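Local coordinates for protein VP5 (Halorubrum pleomorphic virus 2, PDB 6QGI) that is a viral envelope protein that probably drives fusion of the viral membrane with that of its haloarchaeal host cell, at residues A[380-385]-A[395-400]. Sequence-based numbering, arbitrary orientation.
Sequences VELNTA and GNWTAT. With NAG (2-acetamido-2-deoxy-beta-D-glucopyranose), chain B.
W397 reaches across to strand 378-384 and packs its indole against V380 and L382. L382 meets the benzo end of the ring at its edge, near the ring plane, with CD1 4.0 Å from CH2 of W397. The L382 and W397 side chains approach from opposite directions. V380 comes obliquely, its CB 4.2 Å from NE1 of W397 and nearly as close to CZ2, the two ring atoms that flank CE2. No hydrogen bond joins the two segments, and the contact is small, apolar and buried. CG of W397 is anti to the carbonyl carbon (chi1 -75°), and this carries the indole toward the strand. It spans a gap of 9.4 Å between the CA atoms of V380 and W397. The indole N-H donates a hydrogen bond to the backbone O of V392. That bond ties the polar corner of the ring to strand 389-393, the partner of 378-384, and would limit turning of the indole. The residue just before W397, N396, carries an N-linked glycan, with ND2 bonded to C1 of NAG at 1.4 Å. L370 and V368 of strand 367-370 and P374 add to the apolar packing around W397. Strand 378-384 lies between 389-393 and 418-427, with backbone hydrogen bonds to both. Segment 395-400 leads into 398-399, an outer strand, within this chain, of a small antiparallel sheet in which 405-408 lies between it and 367-370.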
loop_
_atom_site.group_PDB
_atom_site.type_symbol
_atom_site.label_atom_id
_atom_site.label_comp_id
_atom_site.label_asym_id
_atom_site.label_seq_id
_atom_site.Cartn_x
_atom_site.Cartn_y
_atom_site.Cartn_z
ATOM N N VAL A 380 23.168 7.308 -11.260
ATOM C CA VAL A 380 24.368 7.322 -10.419
ATOM C C VAL A 380 25.336 8.347 -11.028
ATOM O O VAL A 380 25.732 8.213 -12.187
ATOM C CB VAL A 380 25.005 5.917 -10.207
ATOM C CG1 VAL A 380 26.206 5.988 -9.265
ATOM C CG2 VAL A 380 23.976 4.916 -9.678
ATOM N N GLU A 381 25.636 9.404 -10.257
ATOM C CA GLU A 381 26.523 10.508 -10.619
ATOM C C GLU A 381 27.895 10.250 -10.013
ATOM O O GLU A 381 28.082 10.377 -8.799
ATOM C CB GLU A 381 25.936 11.846 -10.141
ATOM C CG GLU A 381 26.352 13.033 -10.983
ATOM C CD GLU A 381 25.982 14.369 -10.375
ATOM O OE1 GLU A 381 26.759 14.874 -9.534
ATOM O OE2 GLU A 381 24.913 14.912 -10.736
ATOM N N LEU A 382 28.842 9.841 -10.854
ATOM C CA LEU A 382 30.185 9.500 -10.413
ATOM C C LEU A 382 31.172 10.628 -10.634
ATOM O O LEU A 382 31.161 11.275 -11.682
ATOM C CB LEU A 382 30.675 8.228 -11.109
ATOM C CG LEU A 382 29.821 6.991 -10.874
ATOM C CD1 LEU A 382 30.121 5.941 -11.874
ATOM C CD2 LEU A 382 29.973 6.465 -9.475
ATOM N N ASN A 383 32.024 10.859 -9.624
ATOM C CA ASN A 383 33.070 11.874 -9.626
ATOM C C ASN A 383 34.430 11.183 -9.691
ATOM O O ASN A 383 34.869 10.534 -8.732
ATOM C CB ASN A 383 32.952 12.798 -8.401
ATOM C CG ASN A 383 31.721 13.675 -8.384
ATOM O OD1 ASN A 383 31.111 13.961 -9.411
ATOM N ND2 ASN A 383 31.320 14.117 -7.205
ATOM N N THR A 384 35.072 11.302 -10.860
ATOM C CA THR A 384 36.368 10.704 -11.177
ATOM C C THR A 384 37.504 11.453 -10.443
ATOM O O THR A 384 37.304 12.590 -10.002
ATOM C CB THR A 384 36.579 10.697 -12.704
ATOM O OG1 THR A 384 36.572 12.038 -13.175
ATOM C CG2 THR A 384 35.512 9.897 -13.456
ATOM N N ALA A 385 38.695 10.804 -10.327
ATOM C CA ALA A 385 39.908 11.341 -9.692
ATOM C C ALA A 385 40.400 12.625 -10.376
ATOM O O ALA A 385 40.954 13.492 -9.701
ATOM C CB ALA A 385 41.014 10.297 -9.705
ATOM N N GLY A 395 18.627 2.444 -16.205
ATOM C CA GLY A 395 18.389 1.592 -17.364
ATOM C C GLY A 395 19.578 1.478 -18.290
ATOM O O GLY A 395 19.642 0.549 -19.095
ATOM N N ASN A 396 20.537 2.414 -18.178
ATOM C CA ASN A 396 21.728 2.415 -19.024
ATOM C C ASN A 396 22.897 1.654 -18.369
ATOM O O ASN A 396 23.962 1.536 -18.972
ATOM C CB ASN A 396 22.092 3.832 -19.453
ATOM C CG ASN A 396 21.201 4.287 -20.589
ATOM O OD1 ASN A 396 20.857 3.493 -21.483
ATOM N ND2 ASN A 396 20.797 5.553 -20.593
ATOM N N TRP A 397 22.662 1.080 -17.172
ATOM C CA TRP A 397 23.635 0.231 -16.486
ATOM C C TRP A 397 23.384 -1.207 -16.928
ATOM O O TRP A 397 22.235 -1.665 -16.894
ATOM C CB TRP A 397 23.545 0.380 -14.963
ATOM C CG TRP A 397 24.143 1.656 -14.456
ATOM C CD1 TRP A 397 23.482 2.808 -14.146
ATOM C CD2 TRP A 397 25.535 1.919 -14.234
ATOM N NE1 TRP A 397 24.372 3.767 -13.722
ATOM C CE2 TRP A 397 25.643 3.255 -13.787
ATOM C CE3 TRP A 397 26.706 1.149 -14.362
ATOM C CZ2 TRP A 397 26.874 3.839 -13.461
ATOM C CZ3 TRP A 397 27.926 1.734 -14.059
ATOM C CH2 TRP A 397 28.002 3.061 -13.608
ATOM N N THR A 398 24.432 -1.900 -17.399
ATOM C CA THR A 398 24.297 -3.271 -17.897
ATOM C C THR A 398 24.718 -4.260 -16.822
ATOM O O THR A 398 25.787 -4.127 -16.225
ATOM C CB THR A 398 25.068 -3.477 -19.213
ATOM O OG1 THR A 398 26.404 -3.049 -19.033
ATOM C CG2 THR A 398 24.479 -2.692 -20.360
ATOM N N ALA A 399 23.872 -5.257 -16.596
ATOM C CA ALA A 399 24.085 -6.294 -15.604
ATOM C C ALA A 399 24.821 -7.496 -16.164
ATOM O O ALA A 399 24.682 -7.837 -17.340
ATOM C CB ALA A 399 22.748 -6.749 -15.044
ATOM N N THR A 400 25.584 -8.155 -15.287
ATOM C CA THR A 400 26.278 -9.417 -15.520
ATOM C C THR A 400 25.718 -10.391 -14.484
ATOM O O THR A 400 25.163 -9.953 -13.468
ATOM C CB THR A 400 27.804 -9.251 -15.467
ATOM O OG1 THR A 400 28.168 -8.456 -14.341
ATOM C CG2 THR A 400 28.369 -8.640 -16.734
HETATM C C1 NAG B . 19.912 6.071 -21.596
HETATM C C2 NAG B . 18.980 7.125 -21.008
HETATM C C3 NAG B . 18.345 8.081 -22.028
HETATM C C4 NAG B . 19.332 8.435 -23.137
HETATM C C5 NAG B . 19.926 7.158 -23.726
HETATM C C6 NAG B . 20.851 7.396 -24.900
HETATM C C7 NAG B . 17.788 5.234 -19.823
HETATM C C8 NAG B . 16.983 4.950 -18.587
HETATM N N2 NAG B . 17.947 6.555 -20.136
HETATM O O3 NAG B . 17.950 9.274 -21.360
HETATM O O4 NAG B . 18.669 9.190 -24.148
HETATM O O5 NAG B . 20.694 6.490 -22.717
HETATM O O6 NAG B . 21.212 6.171 -25.527
HETATM O O7 NAG B . 18.248 4.326 -20.502
#